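Local coordinates for PelA (Pseudomonas aeruginosa, PDB 5TCB), which probably hydrolyses and deacetylates the biofilm exopolysaccharide Pel, this chain being the protein's glycoside hydrolase domain, of family GH114, at residues L53-V58 and R125-A130; R175-L180 and D215-H220; V192-A197 and I234-P239. All coordinates share one frame; numbering follows the deposited sequence.

Contact 1 of 3, residues L53-V58 and R125-A130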
ATOM      1  N   LEU A  53      -0.677   9.633  14.068  1.00 25.14           N
ATOM      2  CA  LEU A  53      -2.001  10.189  14.312  1.00 25.78           C
ATOM      3  C   LEU A  53      -2.547   9.670  15.619  1.00 25.77           C
ATOM      4  O   LEU A  53      -2.156   8.606  16.096  1.00 28.88           O
ATOM      5  CB  LEU A  53      -3.023   9.805  13.243  1.00 26.92           C
ATOM      6  CG  LEU A  53      -2.994  10.499  11.906  1.00 27.33           C
ATOM      7  CD1 LEU A  53      -1.927   9.841  11.054  1.00 26.58           C
ATOM      8  CD2 LEU A  53      -4.371  10.387  11.333  1.00 28.50           C
ATOM      9  N   LYS A  54      -3.459  10.425  16.191  1.00 26.84           N
ATOM     10  CA  LYS A  54      -4.226   9.977  17.323  1.00 30.66           C
ATOM     11  C   LYS A  54      -5.653   9.698  16.894  1.00 28.99           C
ATOM     12  O   LYS A  54      -6.089  10.156  15.836  1.00 25.67           O
ATOM     13  CB  LYS A  54      -4.209  11.036  18.432  1.00 37.44           C
ATOM     14  CG  LYS A  54      -2.835  11.297  19.031  1.00 70.02           C
ATOM     15  CD  LYS A  54      -2.239  10.014  19.591  1.00 81.76           C
ATOM     16  CE  LYS A  54      -0.865  10.215  20.196  1.00 63.79           C
ATOM     17  NZ  LYS A  54      -0.274   8.893  20.527  1.00 60.48           N
ATOM     18  N   PRO A  55      -6.422   8.958  17.695  1.00 27.74           N
ATOM     19  CA  PRO A  55      -7.805   8.672  17.288  1.00 29.59           C
ATOM     20  C   PRO A  55      -8.637   9.913  16.996  1.00 29.44           C
ATOM     21  O   PRO A  55      -9.498   9.864  16.110  1.00 28.61           O
ATOM     22  CB  PRO A  55      -8.351   7.875  18.476  1.00 33.43           C
ATOM     23  CG  PRO A  55      -7.135   7.176  19.028  1.00 38.11           C
ATOM     24  CD  PRO A  55      -6.017   8.168  18.878  1.00 38.85           C
ATOM     25  N   ALA A  56      -8.412  11.030  17.697  1.00 29.49           N
ATOM     26  CA  ALA A  56      -9.171  12.238  17.393  1.00 29.93           C
ATOM     27  C   ALA A  56      -8.884  12.733  15.986  1.00 27.26           C
ATOM     28  O   ALA A  56      -9.758  13.332  15.337  1.00 26.17           O
ATOM     29  CB  ALA A  56      -8.844  13.341  18.398  1.00 33.34           C
ATOM     30  N   ASP A  57      -7.659  12.530  15.506  1.00 24.46           N
ATOM     31  CA  ASP A  57      -7.320  12.945  14.159  1.00 22.63           C
ATOM     32  C   ASP A  57      -8.067  12.092  13.139  1.00 22.61           C
ATOM     33  O   ASP A  57      -8.527  12.587  12.103  1.00 21.83           O
ATOM     34  CB  ASP A  57      -5.804  12.819  13.938  1.00 24.87           C
ATOM     35  CG  ASP A  57      -4.983  13.626  14.934  1.00 29.98           C
ATOM     36  OD1 ASP A  57      -5.424  14.724  15.367  1.00 31.77           O
ATOM     37  OD2 ASP A  57      -3.879  13.169  15.275  1.00 36.53           O
ATOM     38  N   VAL A  58      -8.121  10.785  13.381  1.00 21.06           N
ATOM     39  CA  VAL A  58      -8.824   9.873  12.481  1.00 21.59           C
ATOM     40  C   VAL A  58     -10.304  10.223  12.445  1.00 23.30           C
ATOM     41  O   VAL A  58     -10.934  10.238  11.369  1.00 22.15           O
ATOM     42  CB  VAL A  58      -8.591   8.417  12.933  1.00 21.95           C
ATOM     43  CG1 VAL A  58      -9.247   7.459  11.983  1.00 22.61           C
ATOM     44  CG2 VAL A  58      -7.097   8.106  12.996  1.00 21.62           C
ATOM     45  N   ARG A 125      -8.510  -0.942  13.815  1.00 19.07           N
ATOM     46  CA  ARG A 125      -9.977  -0.870  13.826  1.00 18.19           C
ATOM     47  C   ARG A 125     -10.475  -0.069  15.025  1.00 19.56           C
ATOM     48  O   ARG A 125     -11.344   0.799  14.883  1.00 22.14           O
ATOM     49  CB  ARG A 125     -10.586  -2.269  13.827  1.00 19.73           C
ATOM     50  CG  ARG A 125     -12.134  -2.324  13.999  1.00 21.70           C
ATOM     51  CD  ARG A 125     -12.535  -2.965  15.309  1.00 22.69           C
ATOM     52  NE  ARG A 125     -11.985  -4.309  15.387  1.00 22.77           N
ATOM     53  CZ  ARG A 125     -11.825  -5.018  16.496  1.00 29.46           C
ATOM     54  NH1 ARG A 125     -12.215  -4.547  17.680  1.00 28.72           N
ATOM     55  NH2 ARG A 125     -11.282  -6.221  16.410  1.00 31.90           N
ATOM     56  N   LYS A 126      -9.945  -0.357  16.216  1.00 19.12           N
ATOM     57  CA  LYS A 126     -10.395   0.340  17.420  1.00 21.12           C
ATOM     58  C   LYS A 126     -10.052   1.813  17.368  1.00 21.25           C
ATOM     59  O   LYS A 126     -10.759   2.636  17.976  1.00 26.12           O
ATOM     60  CB  LYS A 126      -9.774  -0.293  18.660  1.00 21.21           C
ATOM     61  CG  LYS A 126     -10.258  -1.700  18.929  1.00 22.91           C
ATOM     62  CD  LYS A 126      -9.509  -2.252  20.131  1.00 25.50           C
ATOM     63  CE  LYS A 126      -9.414  -3.726  20.138  1.00 34.65           C
ATOM     64  NZ  LYS A 126      -8.474  -4.116  21.225  1.00 35.84           N
ATOM     65  N   GLN A 127      -8.971   2.174  16.674  1.00 22.67           N
ATOM     66  CA  GLN A 127      -8.588   3.574  16.531  1.00 25.95           C
ATOM     67  C   GLN A 127      -9.472   4.353  15.574  1.00 23.41           C
ATOM     68  O   GLN A 127      -9.347   5.581  15.515  1.00 25.34           O
ATOM     69  CB  GLN A 127      -7.157   3.676  16.032  1.00 28.85           C
ATOM     70  CG  GLN A 127      -6.092   3.275  17.020  1.00 30.79           C
ATOM     71  CD  GLN A 127      -4.838   4.070  16.761  1.00 47.75           C
ATOM     72  OE1 GLN A 127      -4.733   5.238  17.169  1.00 51.66           O
ATOM     73  NE2 GLN A 127      -3.904   3.478  16.041  1.00 52.79           N
ATOM     74  N   GLY A 128     -10.342   3.689  14.821  1.00 21.64           N
ATOM     75  CA  GLY A 128     -11.279   4.381  13.964  1.00 19.31           C
ATOM     76  C   GLY A 128     -10.968   4.326  12.498  1.00 20.21           C
ATOM     77  O   GLY A 128     -11.720   4.902  11.711  1.00 20.37           O
ATOM     78  N   TYR A 129      -9.924   3.624  12.080  1.00 20.14           N
ATOM     79  CA  TYR A 129      -9.622   3.568  10.659  1.00 19.21           C
ATOM     80  C   TYR A 129     -10.733   2.850   9.906  1.00 19.25           C
ATOM     81  O   TYR A 129     -11.316   1.874  10.373  1.00 20.63           O
ATOM     82  CB  TYR A 129      -8.252   2.896  10.408  1.00 18.37           C
ATOM     83  CG  TYR A 129      -7.148   3.824  10.805  1.00 16.99           C
ATOM     84  CD1 TYR A 129      -6.734   4.834   9.945  1.00 18.55           C
ATOM     85  CD2 TYR A 129      -6.554   3.742  12.059  1.00 17.45           C
ATOM     86  CE1 TYR A 129      -5.749   5.722  10.318  1.00 18.86           C
ATOM     87  CE2 TYR A 129      -5.586   4.633  12.444  1.00 17.81           C
ATOM     88  CZ  TYR A 129      -5.178   5.625  11.571  1.00 19.23           C
ATOM     89  OH  TYR A 129      -4.209   6.548  11.948  1.00 20.42           O
ATOM     90  N   ALA A 130     -11.032   3.346   8.712  1.00 18.05           N
ATOM     91  CA  ALA A 130     -12.026   2.726   7.846  1.00 17.74           C
ATOM     92  C   ALA A 130     -11.467   1.592   7.012  1.00 18.06           C
ATOM     93  O   ALA A 130     -12.233   0.870   6.361  1.00 20.85           O
ATOM     94  CB  ALA A 130     -12.624   3.778   6.931  1.00 20.45           C
TER
HETATM   95  O   HOH W   1     -11.279   7.556  15.869  1.00 29.26           O

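Contact 2 of 3, residues R175-L180 and D215-H220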
ATOM      1  N   ARG A 175      -0.836  -3.734  -5.151  1.00 17.84           N
ATOM      2  CA  ARG A 175      -0.641  -4.887  -6.057  1.00 16.91           C
ATOM      3  C   ARG A 175      -1.293  -6.111  -5.411  1.00 17.30           C
ATOM      4  O   ARG A 175      -2.464  -6.055  -5.021  1.00 17.00           O
ATOM      5  CB  ARG A 175       0.821  -5.061  -6.410  1.00 19.72           C
ATOM      6  CG  ARG A 175       1.442  -3.932  -7.149  1.00 19.44           C
ATOM      7  CD  ARG A 175       2.862  -4.231  -7.483  1.00 22.63           C
ATOM      8  NE  ARG A 175       3.502  -3.155  -8.238  1.00 22.33           N
ATOM      9  CZ  ARG A 175       4.324  -3.353  -9.254  1.00 22.70           C
ATOM     10  NH1 ARG A 175       4.642  -4.583  -9.658  1.00 27.82           N
ATOM     11  NH2 ARG A 175       4.848  -2.297  -9.863  1.00 27.21           N
ATOM     12  N   GLY A 176      -0.611  -7.236  -5.301  1.00 18.36           N
ATOM     13  CA  GLY A 176      -1.281  -8.472  -4.927  1.00 19.29           C
ATOM     14  C   GLY A 176      -1.760  -9.316  -6.081  1.00 18.70           C
ATOM     15  O   GLY A 176      -2.630 -10.174  -5.897  1.00 18.17           O
ATOM     16  N   PHE A 177      -1.166  -9.148  -7.259  1.00 18.94           N
ATOM     17  CA  PHE A 177      -1.678  -9.794  -8.457  1.00 20.23           C
ATOM     18  C   PHE A 177      -1.671 -11.305  -8.329  1.00 19.66           C
ATOM     19  O   PHE A 177      -2.502 -11.987  -8.946  1.00 23.95           O
ATOM     20  CB  PHE A 177      -0.848  -9.369  -9.668  1.00 21.69           C
ATOM     21  CG  PHE A 177      -0.793  -7.877  -9.878  1.00 21.46           C
ATOM     22  CD1 PHE A 177      -1.942  -7.139  -9.917  1.00 25.31           C
ATOM     23  CD2 PHE A 177       0.415  -7.230 -10.032  1.00 23.75           C
ATOM     24  CE1 PHE A 177      -1.890  -5.749 -10.072  1.00 21.78           C
ATOM     25  CE2 PHE A 177       0.477  -5.859 -10.214  1.00 24.67           C
ATOM     26  CZ  PHE A 177      -0.651  -5.131 -10.242  1.00 22.59           C
ATOM     27  N   GLU A 178      -0.711 -11.860  -7.584  1.00 20.39           N
ATOM     28  CA  GLU A 178      -0.593 -13.304  -7.480  1.00 19.55           C
ATOM     29  C   GLU A 178      -1.663 -13.923  -6.585  1.00 20.63           C
ATOM     30  O   GLU A 178      -1.891 -15.132  -6.661  1.00 23.30           O
ATOM     31  CB  GLU A 178       0.789 -13.676  -6.933  1.00 22.25           C
ATOM     32  CG  GLU A 178       1.955 -13.293  -7.827  1.00 25.25           C
ATOM     33  CD  GLU A 178       2.351 -11.810  -7.748  1.00 25.01           C
ATOM     34  OE1 GLU A 178       1.868 -11.053  -6.856  1.00 23.79           O
ATOM     35  OE2 GLU A 178       3.142 -11.415  -8.640  1.00 35.68           O
ATOM     36  N   VAL A 179      -2.295 -13.125  -5.731  1.00 21.67           N
ATOM     37  CA  VAL A 179      -3.319 -13.621  -4.817  1.00 20.67           C
ATOM     38  C   VAL A 179      -4.710 -13.103  -5.156  1.00 23.01           C
ATOM     39  O   VAL A 179      -5.694 -13.780  -4.823  1.00 24.24           O
ATOM     40  CB  VAL A 179      -2.976 -13.322  -3.341  1.00 21.41           C
ATOM     41  CG1 VAL A 179      -1.745 -14.140  -2.882  1.00 25.15           C
ATOM     42  CG2 VAL A 179      -2.746 -11.854  -3.073  1.00 20.52           C
ATOM     43  N   LEU A 180      -4.832 -11.965  -5.831  1.00 23.59           N
ATOM     44  CA  LEU A 180      -6.157 -11.407  -6.108  1.00 24.68           C
ATOM     45  C   LEU A 180      -7.108 -12.370  -6.802  1.00 28.51           C
ATOM     46  O   LEU A 180      -8.292 -12.392  -6.425  1.00 29.00           O
ATOM     47  CB  LEU A 180      -6.021 -10.116  -6.928  1.00 22.21           C
ATOM     48  CG  LEU A 180      -5.662  -8.902  -6.083  1.00 21.76           C
ATOM     49  CD1 LEU A 180      -4.982  -7.810  -6.908  1.00 23.28           C
ATOM     50  CD2 LEU A 180      -6.910  -8.347  -5.384  1.00 24.89           C
ATOM     51  N   ASP A 215       4.454  -3.069 -19.890  1.00 37.87           N
ATOM     52  CA  ASP A 215       4.015  -4.258 -20.619  1.00 38.84           C
ATOM     53  C   ASP A 215       3.625  -5.376 -19.656  1.00 35.47           C
ATOM     54  O   ASP A 215       2.621  -6.067 -19.868  1.00 40.69           O
ATOM     55  CB  ASP A 215       5.113  -4.741 -21.569  1.00 38.63           C
ATOM     56  CG  ASP A 215       5.336  -3.801 -22.752  1.00 49.57           C
ATOM     57  OD1 ASP A 215       4.486  -2.915 -22.988  1.00 47.16           O
ATOM     58  OD2 ASP A 215       6.356  -3.965 -23.465  1.00 54.00           O
ATOM     59  N   TRP A 216       4.411  -5.572 -18.592  1.00 34.24           N
ATOM     60  CA  TRP A 216       4.111  -6.636 -17.634  1.00 30.56           C
ATOM     61  C   TRP A 216       2.852  -6.324 -16.834  1.00 32.47           C
ATOM     62  O   TRP A 216       2.050  -7.222 -16.540  1.00 33.14           O
ATOM     63  CB  TRP A 216       5.290  -6.847 -16.691  1.00 34.10           C
ATOM     64  CG  TRP A 216       5.065  -7.974 -15.700  1.00 40.76           C
ATOM     65  CD1 TRP A 216       5.338  -9.301 -15.893  1.00 56.24           C
ATOM     66  CD2 TRP A 216       4.521  -7.870 -14.372  1.00 28.42           C
ATOM     67  NE1 TRP A 216       5.001 -10.022 -14.777  1.00 54.12           N
ATOM     68  CE2 TRP A 216       4.498  -9.170 -13.828  1.00 39.76           C
ATOM     69  CE3 TRP A 216       4.051  -6.809 -13.598  1.00 33.42           C
ATOM     70  CZ2 TRP A 216       4.024  -9.439 -12.551  1.00 42.23           C
ATOM     71  CZ3 TRP A 216       3.582  -7.077 -12.319  1.00 37.42           C
ATOM     72  CH2 TRP A 216       3.576  -8.384 -11.810  1.00 43.24           C
ATOM     73  N   LEU A 217       2.673  -5.059 -16.450  1.00 29.89           N
ATOM     74  CA  LEU A 217       1.483  -4.681 -15.701  1.00 27.69           C
ATOM     75  C   LEU A 217       0.216  -4.839 -16.525  1.00 31.37           C
ATOM     76  O   LEU A 217      -0.834  -5.174 -15.973  1.00 32.45           O
ATOM     77  CB  LEU A 217       1.608  -3.237 -15.241  1.00 30.93           C
ATOM     78  CG  LEU A 217       2.571  -3.031 -14.084  1.00 26.81           C
ATOM     79  CD1 LEU A 217       2.889  -1.555 -13.964  1.00 35.62           C
ATOM     80  CD2 LEU A 217       1.974  -3.545 -12.777  1.00 29.75           C
ATOM     81  N   LYS A 218       0.298  -4.604 -17.837  1.00 38.51           N
ATOM     82  CA  LYS A 218      -0.905  -4.494 -18.659  1.00 37.02           C
ATOM     83  C   LYS A 218      -1.844  -5.676 -18.450  1.00 37.32           C
ATOM     84  O   LYS A 218      -3.051  -5.498 -18.261  1.00 36.92           O
ATOM     85  CB  LYS A 218      -0.527  -4.375 -20.139  1.00 41.87           C
ATOM     86  CG  LYS A 218      -1.746  -4.194 -21.035  1.00 47.00           C
ATOM     87  CD  LYS A 218      -1.391  -3.580 -22.372  1.00 50.60           C
ATOM     88  CE  LYS A 218      -2.639  -3.104 -23.102  1.00 57.63           C
ATOM     89  NZ  LYS A 218      -3.691  -4.155 -23.176  1.00 54.63           N
ATOM     90  N   GLY A 219      -1.316  -6.898 -18.515  1.00 33.28           N
ATOM     91  CA  GLY A 219      -2.177  -8.060 -18.400  1.00 34.08           C
ATOM     92  C   GLY A 219      -2.912  -8.105 -17.078  1.00 34.49           C
ATOM     93  O   GLY A 219      -4.100  -8.442 -17.026  1.00 35.93           O
ATOM     94  N   HIS A 220      -2.212  -7.772 -15.993  1.00 32.32           N
ATOM     95  CA  HIS A 220      -2.829  -7.792 -14.672  1.00 28.07           C
ATOM     96  C   HIS A 220      -3.831  -6.659 -14.532  1.00 31.32           C
ATOM     97  O   HIS A 220      -4.924  -6.847 -13.986  1.00 30.94           O
ATOM     98  CB  HIS A 220      -1.753  -7.695 -13.591  1.00 26.79           C
ATOM     99  CG  HIS A 220      -0.863  -8.896 -13.535  1.00 29.29           C
ATOM    100  ND1 HIS A 220      -1.317 -10.128 -13.117  1.00 29.22           N
ATOM    101  CD2 HIS A 220       0.445  -9.057 -13.843  1.00 35.16           C
ATOM    102  CE1 HIS A 220      -0.326 -11.001 -13.175  1.00 34.01           C
ATOM    103  NE2 HIS A 220       0.756 -10.376 -13.609  1.00 39.89           N
TER

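Contact 3 of 3, residues V192-A197 and I234-P239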
ATOM      1  N   VAL A 192      -0.961   0.680  -7.649  1.00 18.02           N
ATOM      2  CA  VAL A 192       0.217   0.296  -8.406  1.00 18.78           C
ATOM      3  C   VAL A 192       1.219   1.439  -8.409  1.00 20.73           C
ATOM      4  O   VAL A 192       0.924   2.539  -8.893  1.00 20.59           O
ATOM      5  CB  VAL A 192      -0.112  -0.111  -9.849  1.00 21.51           C
ATOM      6  CG1 VAL A 192       1.193  -0.483 -10.597  1.00 25.46           C
ATOM      7  CG2 VAL A 192      -1.086  -1.253  -9.869  1.00 27.27           C
ATOM      8  N   GLU A 193       2.407   1.177  -7.880  1.00 20.65           N
ATOM      9  CA  GLU A 193       3.573   2.010  -8.094  1.00 20.96           C
ATOM     10  C   GLU A 193       4.372   1.370  -9.219  1.00 23.18           C
ATOM     11  O   GLU A 193       4.947   0.276  -8.990  1.00 26.11           O
ATOM     12  CB  GLU A 193       4.461   2.084  -6.848  1.00 21.96           C
ATOM     13  CG  GLU A 193       3.781   2.436  -5.551  1.00 24.92           C
ATOM     14  CD  GLU A 193       4.698   2.105  -4.383  1.00 27.79           C
ATOM     15  OE1 GLU A 193       5.554   2.939  -4.021  1.00 28.85           O
ATOM     16  OE2 GLU A 193       4.589   0.985  -3.845  1.00 30.27           O
ATOM     17  N   SER A 194       4.459   1.925 -10.429  1.00 27.80           N
ATOM     18  CA  SER A 194       3.910   3.198 -10.875  1.00 24.23           C
ATOM     19  C   SER A 194       3.464   2.990 -12.316  1.00 28.42           C
ATOM     20  O   SER A 194       3.780   1.961 -12.927  1.00 28.04           O
ATOM     21  CB  SER A 194       4.957   4.307 -10.785  1.00 25.67           C
ATOM     22  OG  SER A 194       5.310   4.601  -9.452  1.00 23.57           O
ATOM     23  N   ILE A 195       2.781   3.976 -12.897  1.00 25.16           N
ATOM     24  CA  ILE A 195       2.236   3.813 -14.244  1.00 28.65           C
ATOM     25  C   ILE A 195       3.129   4.523 -15.257  1.00 32.03           C
ATOM     26  O   ILE A 195       3.654   3.887 -16.181  1.00 30.42           O
ATOM     27  CB  ILE A 195       0.774   4.296 -14.315  1.00 28.46           C
ATOM     28  CG1 ILE A 195      -0.139   3.472 -13.391  1.00 28.38           C
ATOM     29  CG2 ILE A 195       0.233   4.255 -15.763  1.00 31.00           C
ATOM     30  CD1 ILE A 195      -0.115   1.954 -13.625  1.00 28.57           C
ATOM     31  N   HIS A 196       3.335   5.827 -15.106  1.00 29.69           N
ATOM     32  CA  HIS A 196       4.182   6.566 -16.033  1.00 29.89           C
ATOM     33  C   HIS A 196       5.439   7.113 -15.384  1.00 31.53           C
ATOM     34  O   HIS A 196       6.543   6.990 -15.943  1.00 35.04           O
ATOM     35  CB  HIS A 196       3.404   7.734 -16.656  1.00 33.85           C
ATOM     36  CG  HIS A 196       2.256   7.310 -17.512  1.00 32.90           C
ATOM     37  ND1 HIS A 196       2.415   6.513 -18.627  1.00 35.65           N
ATOM     38  CD2 HIS A 196       0.933   7.585 -17.426  1.00 35.66           C
ATOM     39  CE1 HIS A 196       1.234   6.307 -19.184  1.00 45.92           C
ATOM     40  NE2 HIS A 196       0.320   6.951 -18.479  1.00 41.37           N
ATOM     41  N   ALA A 197       5.287   7.756 -14.230  1.00 30.94           N
ATOM     42  CA  ALA A 197       6.383   8.405 -13.532  1.00 29.31           C
ATOM     43  C   ALA A 197       6.647   7.635 -12.248  1.00 26.90           C
ATOM     44  O   ALA A 197       5.781   7.538 -11.371  1.00 24.95           O
ATOM     45  CB  ALA A 197       6.057   9.876 -13.247  1.00 29.25           C
ATOM     46  N   ILE A 234      -0.012   5.212  -8.134  1.00 18.72           N
ATOM     47  CA  ILE A 234       0.894   5.978  -7.275  1.00 20.81           C
ATOM     48  C   ILE A 234       2.136   6.260  -8.104  1.00 19.14           C
ATOM     49  O   ILE A 234       3.022   5.411  -8.236  1.00 22.08           O
ATOM     50  CB  ILE A 234       1.264   5.245  -5.981  1.00 20.83           C
ATOM     51  CG1 ILE A 234       0.033   4.816  -5.213  1.00 21.17           C
ATOM     52  CG2 ILE A 234       2.099   6.186  -5.107  1.00 24.44           C
ATOM     53  CD1 ILE A 234       0.367   3.832  -4.043  1.00 20.95           C
ATOM     54  N   ASP A 235       2.200   7.470  -8.661  1.00 21.71           N
ATOM     55  CA  ASP A 235       3.324   7.929  -9.452  1.00 21.72           C
ATOM     56  C   ASP A 235       4.112   8.979  -8.676  1.00 21.49           C
ATOM     57  O   ASP A 235       3.638   9.565  -7.702  1.00 21.85           O
ATOM     58  CB  ASP A 235       2.842   8.489 -10.798  1.00 22.34           C
ATOM     59  CG  ASP A 235       2.554   7.390 -11.818  1.00 27.41           C
ATOM     60  OD1 ASP A 235       2.156   6.270 -11.402  1.00 25.22           O
ATOM     61  OD2 ASP A 235       2.732   7.652 -13.025  1.00 26.87           O
ATOM     62  N   TYR A 236       5.343   9.210  -9.128  1.00 27.51           N
ATOM     63  CA  TYR A 236       6.308   9.988  -8.361  1.00 24.66           C
ATOM     64  C   TYR A 236       6.909  11.083  -9.226  1.00 26.26           C
ATOM     65  O   TYR A 236       7.526  10.791 -10.260  1.00 30.20           O
ATOM     66  CB  TYR A 236       7.403   9.066  -7.804  1.00 27.52           C
ATOM     67  CG  TYR A 236       6.865   8.112  -6.771  1.00 22.21           C
ATOM     68  CD1 TYR A 236       6.724   6.768  -7.060  1.00 23.90           C
ATOM     69  CD2 TYR A 236       6.502   8.564  -5.514  1.00 27.05           C
ATOM     70  CE1 TYR A 236       6.221   5.887  -6.093  1.00 24.54           C
ATOM     71  CE2 TYR A 236       5.975   7.703  -4.549  1.00 26.38           C
ATOM     72  CZ  TYR A 236       5.858   6.373  -4.853  1.00 25.54           C
ATOM     73  OH  TYR A 236       5.371   5.525  -3.875  1.00 29.57           O
ATOM     74  N   LEU A 237       6.731  12.341  -8.789  1.00 25.03           N
ATOM     75  CA  LEU A 237       7.400  13.507  -9.367  1.00 26.93           C
ATOM     76  C   LEU A 237       7.796  14.416  -8.215  1.00 26.60           C
ATOM     77  O   LEU A 237       7.061  14.514  -7.226  1.00 26.58           O
ATOM     78  CB  LEU A 237       6.523  14.289 -10.356  1.00 29.38           C
ATOM     79  CG  LEU A 237       6.304  13.624 -11.711  1.00 28.00           C
ATOM     80  CD1 LEU A 237       5.271  14.402 -12.510  1.00 32.59           C
ATOM     81  CD2 LEU A 237       7.617  13.526 -12.502  1.00 29.14           C
ATOM     82  N   PRO A 238       8.931  15.099  -8.320  1.00 27.63           N
ATOM     83  CA  PRO A 238       9.407  15.920  -7.204  1.00 26.50           C
ATOM     84  C   PRO A 238       8.602  17.201  -7.065  1.00 28.94           C
ATOM     85  O   PRO A 238       7.869  17.598  -7.985  1.00 27.43           O
ATOM     86  CB  PRO A 238      10.868  16.211  -7.589  1.00 26.48           C
ATOM     87  CG  PRO A 238      10.847  16.226  -9.084  1.00 30.14           C
ATOM     88  CD  PRO A 238       9.886  15.096  -9.440  1.00 31.30           C
ATOM     89  N   PRO A 239       8.740  17.895  -5.939  1.00 27.42           N
ATOM     90  CA  PRO A 239       7.881  19.066  -5.702  1.00 24.60           C
ATOM     91  C   PRO A 239       8.045  20.152  -6.736  1.00 23.88           C
ATOM     92  O   PRO A 239       7.069  20.850  -7.052  1.00 25.41           O
ATOM     93  CB  PRO A 239       8.311  19.543  -4.305  1.00 26.24           C
ATOM     94  CG  PRO A 239       8.804  18.303  -3.641  1.00 29.66           C
ATOM     95  CD  PRO A 239       9.491  17.524  -4.727  1.00 27.92           C
TER

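Contact 1 of 3, residues L53-V58 and R125-A130
Val58 and Tyr129 meet in an apolar contact at the N-terminal end of the strands of a TIM barrel, a closed ring of eight parallel strands. The start of helix 55-63 packs here on the loop that joins helix 111-126 to strand 131-135. The two side chains cross at about a right angle. Val58 CG1 lies over the centre of the Tyr129 ring, 4.2 Å from its centroid, a CH-pi contact. With CG1 anti to the backbone N (chi1 -177°), both methyls reach the ring, and CG2 lies 3.4 Å from Tyr129 CZ. Leu53 CB sits beside the same residue's hydroxyl, 3.7 Å from Tyr129 OH. On the more open side the Gln127 amide oxygen reaches the proline ring, with OE1 3.6 Å from Pro55 CG. After helix 111-126, Gly128 forms a Schellman motif, and its positive phi turns the chain toward the strand. Lys54 is the N-cap of helix 55-63, and its backbone N donates to Asp57 OD2. Tyr129 also packs on Ala70 and Val58 on Pro68, both of strand 67-73. One water spans the two backbones, donating to Pro55 O at 2.9 Å and to Gln127 O at 2.8 Å.

Contact 2 of 3, residues R175-L180 and D215-H220
Phe177 and His220 lie with their ring planes 13° apart, but offset so that little of one ring lies above the other. Each instead sets its CB over the other's ring. His220 CB is 3.9 Å from the Phe177 centroid, and Phe177 CB is 3.9 Å from the His220 centroid, two matching CH-pi contacts. The opposite face of Phe177 takes Arg175 CB of its own loop, so the ring is held between the two. Trp216 is the third partner. With CG anti to the backbone N (chi1 -178°), its indole reaches toward the loop, where CH2 stands 3.8 Å from Phe177 CD2. Together the three form an aromatic cluster. It joins the loop after barrel strand 170-174 to helix 211-226, which packs outside the (beta/alpha)8 barrel. Leu217 reaches in from the same helix, with CD2 3.8 Å from Phe177 CE2, and also lies over one face of the Arg175 guanidinium. Arg175 NH1 rests 3.8 Å from Trp216 CZ3, the guanidinium and ring planes 20° apart. Its other terminal nitrogen, NH2, bonds to Glu193 O. Glu178 OE2, weakly bonded to Gln141, approaches the indole edge distantly, 4.4 Å from Trp216 CH2.

Contact 3 of 3, residues V192-A197 and I234-P239
Tyr236 meets Glu193 at the edge of its ring, in plane, and Asp235 offers a carboxylate to three backbone N-H groups. The Tyr236 hydroxyl donates to Glu193 OE1 at 2.6 Å, on the anti side of that carboxylate, and the carboxylate and ring planes stand 62° apart. On Asp235, OD1 takes Ile195 N at 2.8 Å from the syn side. OD2 takes two donors: His196 N, also syn and at 2.8 Å, and Ala197 N at 2.8 Å from above the plane. These three bonds fix the carboxylate and pin the bend of segment 192-197 round it. The His196 ring has Ile195 CG2 over the centre of one face, and its NE2 bonds to Glu255. After the cis peptide bond Glu193-Ser194, Ser194 OG donates to Ile234 O at 2.7 Å, in the carbonyl plane. Backbone bonds flank the carboxylate: Ile234 N to Val192 O, 2.9 Å, and Tyr236 N to Ala197 O, 2.8 Å. The contact lies at the C-terminal ends of neighbouring strands 187-192 and 231-236, consistent with a place near the active site, as in TIM-barrel glycosidases. Ile195 packs on helices 211-226 and 242-254, while Asp235 pairs through its backbone with strand 258-262.

From the N terminus, contact 1 comes first. It closes a loop from helix 55-63 through strand 67-73 to the end of helix 111-126, before the others open. Segment 175-180 then opens contact 2, and 192-197 opens contact 3. Helix 211-226 closes contact 2 and strand 231-236 closes contact 3, so these two loops cross. They also touch: Val192 packs against Phe177 and Leu217. Contact 1 lies across the chain's centre from contact 2, about 31 Å between centres, and touches neither. Contact 1 joins helix 55-63 to the loop before strand 131-135; contacts 2 and 3 tie the ends of strands 170-174 and 187-192 to helix 211-226 and strand 231-236.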